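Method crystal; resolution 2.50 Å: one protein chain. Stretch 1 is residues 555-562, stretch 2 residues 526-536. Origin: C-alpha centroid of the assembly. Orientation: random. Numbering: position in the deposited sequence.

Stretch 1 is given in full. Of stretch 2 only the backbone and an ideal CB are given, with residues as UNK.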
# COMPACT_ATOMS: atom_id res chain seq x y z
N LEU A 555 -19.48 -14.47 -23.22
CA LEU A 555 -18.14 -14.91 -22.80
C LEU A 555 -17.06 -14.48 -23.79
O LEU A 555 -15.97 -14.05 -23.40
CB LEU A 555 -18.10 -16.43 -22.59
CG LEU A 555 -16.83 -16.98 -21.91
CD1 LEU A 555 -16.71 -16.54 -20.45
CD2 LEU A 555 -16.81 -18.50 -22.00
N TYR A 556 -17.39 -14.62 -25.08
CA TYR A 556 -16.48 -14.31 -26.16
C TYR A 556 -16.17 -12.81 -26.16
O TYR A 556 -15.02 -12.41 -26.35
CB TYR A 556 -17.07 -14.76 -27.50
CG TYR A 556 -16.30 -14.26 -28.71
CD1 TYR A 556 -15.26 -15.02 -29.27
CD2 TYR A 556 -16.60 -13.02 -29.28
CE1 TYR A 556 -14.55 -14.55 -30.37
CE2 TYR A 556 -15.90 -12.54 -30.37
CZ TYR A 556 -14.88 -13.31 -30.92
OH TYR A 556 -14.20 -12.81 -32.02
N VAL A 557 -17.20 -12.00 -25.93
CA VAL A 557 -17.01 -10.55 -25.91
C VAL A 557 -16.21 -10.10 -24.69
O VAL A 557 -15.24 -9.36 -24.84
CB VAL A 557 -18.35 -9.78 -26.07
CG1 VAL A 557 -18.17 -8.31 -25.73
CG2 VAL A 557 -18.88 -9.92 -27.51
N THR A 558 -16.58 -10.59 -23.50
CA THR A 558 -15.89 -10.25 -22.26
C THR A 558 -14.39 -10.50 -22.36
O THR A 558 -13.59 -9.63 -22.04
CB THR A 558 -16.45 -11.00 -21.02
OG1 THR A 558 -16.62 -12.38 -21.33
CG2 THR A 558 -17.79 -10.42 -20.57
N LEU A 559 -14.02 -11.69 -22.84
CA LEU A 559 -12.61 -12.04 -23.07
C LEU A 559 -11.92 -11.21 -24.18
O LEU A 559 -10.86 -10.61 -23.97
CB LEU A 559 -12.48 -13.52 -23.40
CG LEU A 559 -12.54 -14.49 -22.22
CD1 LEU A 559 -12.60 -15.91 -22.76
CD2 LEU A 559 -11.35 -14.30 -21.30
N MET A 560 -12.55 -11.19 -25.36
CA MET A 560 -11.96 -10.61 -26.55
C MET A 560 -11.86 -9.09 -26.45
O MET A 560 -11.00 -8.50 -27.07
CB MET A 560 -12.78 -11.03 -27.77
CG MET A 560 -12.08 -10.88 -29.11
SD MET A 560 -10.74 -12.03 -29.38
CE MET A 560 -11.63 -13.56 -29.56
N SER A 561 -12.72 -8.47 -25.64
CA SER A 561 -12.71 -7.02 -25.49
C SER A 561 -11.48 -6.49 -24.75
O SER A 561 -11.04 -5.37 -25.01
CB SER A 561 -13.97 -6.54 -24.76
OG SER A 561 -14.00 -7.01 -23.43
N GLY A 562 -10.93 -7.30 -23.84
CA GLY A 562 -9.81 -6.89 -22.99
C GLY A 562 -10.23 -5.82 -21.99
O GLY A 562 -9.38 -5.19 -21.34
N UNK A 526 -19.21 -2.76 -26.33
CA UNK A 526 -18.01 -3.55 -26.58
C UNK A 526 -18.21 -4.64 -27.65
O UNK A 526 -17.26 -5.00 -28.36
CB UNK A 526 -17.55 -4.20 -25.27
N UNK A 527 -19.43 -5.15 -27.77
CA UNK A 527 -19.70 -6.17 -28.77
C UNK A 527 -19.73 -5.52 -30.15
O UNK A 527 -19.29 -6.11 -31.13
CB UNK A 527 -21.02 -6.89 -28.48
N UNK A 528 -20.25 -4.31 -30.20
CA UNK A 528 -20.33 -3.58 -31.46
C UNK A 528 -18.94 -3.13 -31.92
O UNK A 528 -18.57 -3.30 -33.08
CB UNK A 528 -21.26 -2.37 -31.32
N UNK A 529 -18.16 -2.61 -30.97
CA UNK A 529 -16.77 -2.21 -31.21
C UNK A 529 -15.91 -3.40 -31.65
O UNK A 529 -14.96 -3.24 -32.42
CB UNK A 529 -16.18 -1.58 -29.95
N UNK A 530 -16.24 -4.59 -31.17
CA UNK A 530 -15.54 -5.79 -31.59
C UNK A 530 -15.89 -6.16 -33.01
O UNK A 530 -15.04 -6.55 -33.79
CB UNK A 530 -15.86 -6.95 -30.65
N UNK A 531 -17.17 -6.01 -33.34
CA UNK A 531 -17.72 -6.48 -34.60
C UNK A 531 -17.34 -5.58 -35.79
O UNK A 531 -17.08 -6.07 -36.89
CB UNK A 531 -19.24 -6.57 -34.49
N UNK A 532 -17.31 -4.27 -35.56
CA UNK A 532 -16.94 -3.33 -36.63
C UNK A 532 -15.41 -3.20 -36.78
O UNK A 532 -14.95 -2.65 -37.79
CB UNK A 532 -17.55 -1.96 -36.35
N UNK A 533 -14.66 -3.71 -35.81
CA UNK A 533 -13.18 -3.71 -35.87
C UNK A 533 -12.52 -5.07 -36.13
O UNK A 533 -11.63 -5.16 -36.98
CB UNK A 533 -12.63 -3.16 -34.55
N UNK A 534 -12.91 -6.10 -35.40
CA UNK A 534 -12.34 -7.44 -35.57
C UNK A 534 -13.40 -8.54 -35.42
O UNK A 534 -13.48 -9.22 -34.38
CB UNK A 534 -11.22 -7.66 -34.55
N UNK A 535 -14.24 -8.71 -36.45
CA UNK A 535 -15.35 -9.65 -36.41
C UNK A 535 -14.88 -11.10 -36.48
O UNK A 535 -13.77 -11.37 -36.93
CB UNK A 535 -16.32 -9.36 -37.56
N UNK A 536 -15.74 -12.00 -36.04
CA UNK A 536 -15.49 -13.44 -36.16
C UNK A 536 -16.36 -14.01 -37.26
O UNK A 536 -16.78 -13.27 -38.15
CB UNK A 536 -15.76 -14.16 -34.84

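Two helices cross here at 73°, their axes 9.8 Å apart at closest approach, and stretch 1 offers the crossing Tyr556, Val557, Met560 and Ser561.

Position 526 is helical, and its CA-to-CB bond points toward stretch 1. An ideal CB lies 4.2 Å from Val557 CG1 and 4.3 Å from Ser561 CB, so there is room beside the valine for an aliphatic chain, while the serine would tolerate a polar end. The residue is Glu526. Its CB lies 4.2 Å from Val557 CG1; the rest of the chain, with chi1 and chi2 both m, turns from the valine and brings OE1 to 3.3 Å from Ser561 CB, a contact with carbon and no hydrogen bond.

At position 527 the backbones come closest, with 5.9 Å between its CA and that of Val557. The CB points sideways, 3.8 Å from Val557 CG2. Small residues such as alanine or serine suit so near an approach. Ser527 fills it with little bulk: CB packs on the valine methyl, and chi1 is p.

Positions 528 and 529 are out of reach of stretch 1, which therefore selects little beyond compatibility with a helix. They are Ser528 and Val529.

Position 530 points toward the middle of the apolar patch. Its ideal CB is 5.3 Å from Val557 CG2, too far for a short side chain to fill the space; leucine, isoleucine or methionine could. Leu530, with chi1 t and chi2 p, sends CD2 to 3.6 Å from Met560 CB, 3.9 Å from Tyr556 CE2 and 4.1 Å from Val557 CG2. One methyl thus touches three residues, and Leu530 is covered by stretch 1 more than any other residue here.

Position 531 points sideways with no partner near its CB; long polar chains are natural. Arg531 makes no contact with stretch 1, although its end comes nearer than its CB. Positions 532 and 533 are out of reach, leaving Val532 and Arg533 unconstrained by stretch 1.

Position 534, at phi/psi -142/76, has left the helix. It points toward stretch 1 but finds nothing within 5.5 Å of an ideal CB, so many residues would do. Asn534 stays marginal; its backbone O lies 4.4 Å from Tyr556 OH.

Position 535 points away, and its phi of -72° and psi of 160° admit proline readily. It is Pro535.

Position 536 points toward stretch 1, with an ideal CB 3.5 Å from Tyr556 OH. Beside this phenol, a small or beta-branched residue would fit. Thr536 has CG2 lying obliquely to the ring, while OG1 is hydrogen-bonded elsewhere in the structure.

Stretch 2 (526-536) ESSVLRVRNPT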
# COMPACT_ATOMS: atom_id res chain seq x y z
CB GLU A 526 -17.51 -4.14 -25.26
CG GLU A 526 -16.76 -3.14 -24.39
CD GLU A 526 -15.36 -2.81 -24.92
OE1 GLU A 526 -14.88 -3.51 -25.84
OE2 GLU A 526 -14.74 -1.86 -24.40
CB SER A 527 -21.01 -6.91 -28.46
OG SER A 527 -22.14 -6.05 -28.55
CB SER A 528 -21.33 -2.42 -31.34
OG SER A 528 -22.66 -2.90 -31.44
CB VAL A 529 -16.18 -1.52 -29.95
CG1 VAL A 529 -14.64 -1.43 -30.01
CG2 VAL A 529 -16.81 -0.14 -29.77
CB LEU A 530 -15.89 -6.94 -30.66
CG LEU A 530 -14.89 -8.07 -30.44
CD1 LEU A 530 -13.46 -7.55 -30.25
CD2 LEU A 530 -15.34 -8.90 -29.24
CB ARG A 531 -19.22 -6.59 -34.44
CG ARG A 531 -19.97 -7.29 -35.54
CD ARG A 531 -21.24 -7.92 -34.98
NE ARG A 531 -21.63 -7.25 -33.75
CZ ARG A 531 -22.12 -7.87 -32.67
NH1 ARG A 531 -22.44 -7.17 -31.59
NH2 ARG A 531 -22.28 -9.20 -32.68
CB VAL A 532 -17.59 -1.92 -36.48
CG1 VAL A 532 -19.10 -2.02 -36.49
CG2 VAL A 532 -17.09 -1.22 -35.22
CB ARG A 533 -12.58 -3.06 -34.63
CG ARG A 533 -12.44 -1.57 -34.79
CD ARG A 533 -11.93 -0.92 -33.54
NE ARG A 533 -11.64 0.48 -33.80
CZ ARG A 533 -11.65 1.44 -32.89
NH1 ARG A 533 -11.95 1.17 -31.63
NH2 ARG A 533 -11.37 2.69 -33.25
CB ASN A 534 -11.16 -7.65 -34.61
CG ASN A 534 -10.60 -9.07 -34.66
OD1 ASN A 534 -10.29 -9.60 -35.73
ND2 ASN A 534 -10.46 -9.69 -33.49
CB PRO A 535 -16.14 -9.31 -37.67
CG PRO A 535 -15.12 -8.78 -38.61
CD PRO A 535 -14.17 -8.01 -37.74
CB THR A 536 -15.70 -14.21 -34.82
OG1 THR A 536 -15.67 -15.62 -35.07
CG2 THR A 536 -17.03 -13.84 -34.15
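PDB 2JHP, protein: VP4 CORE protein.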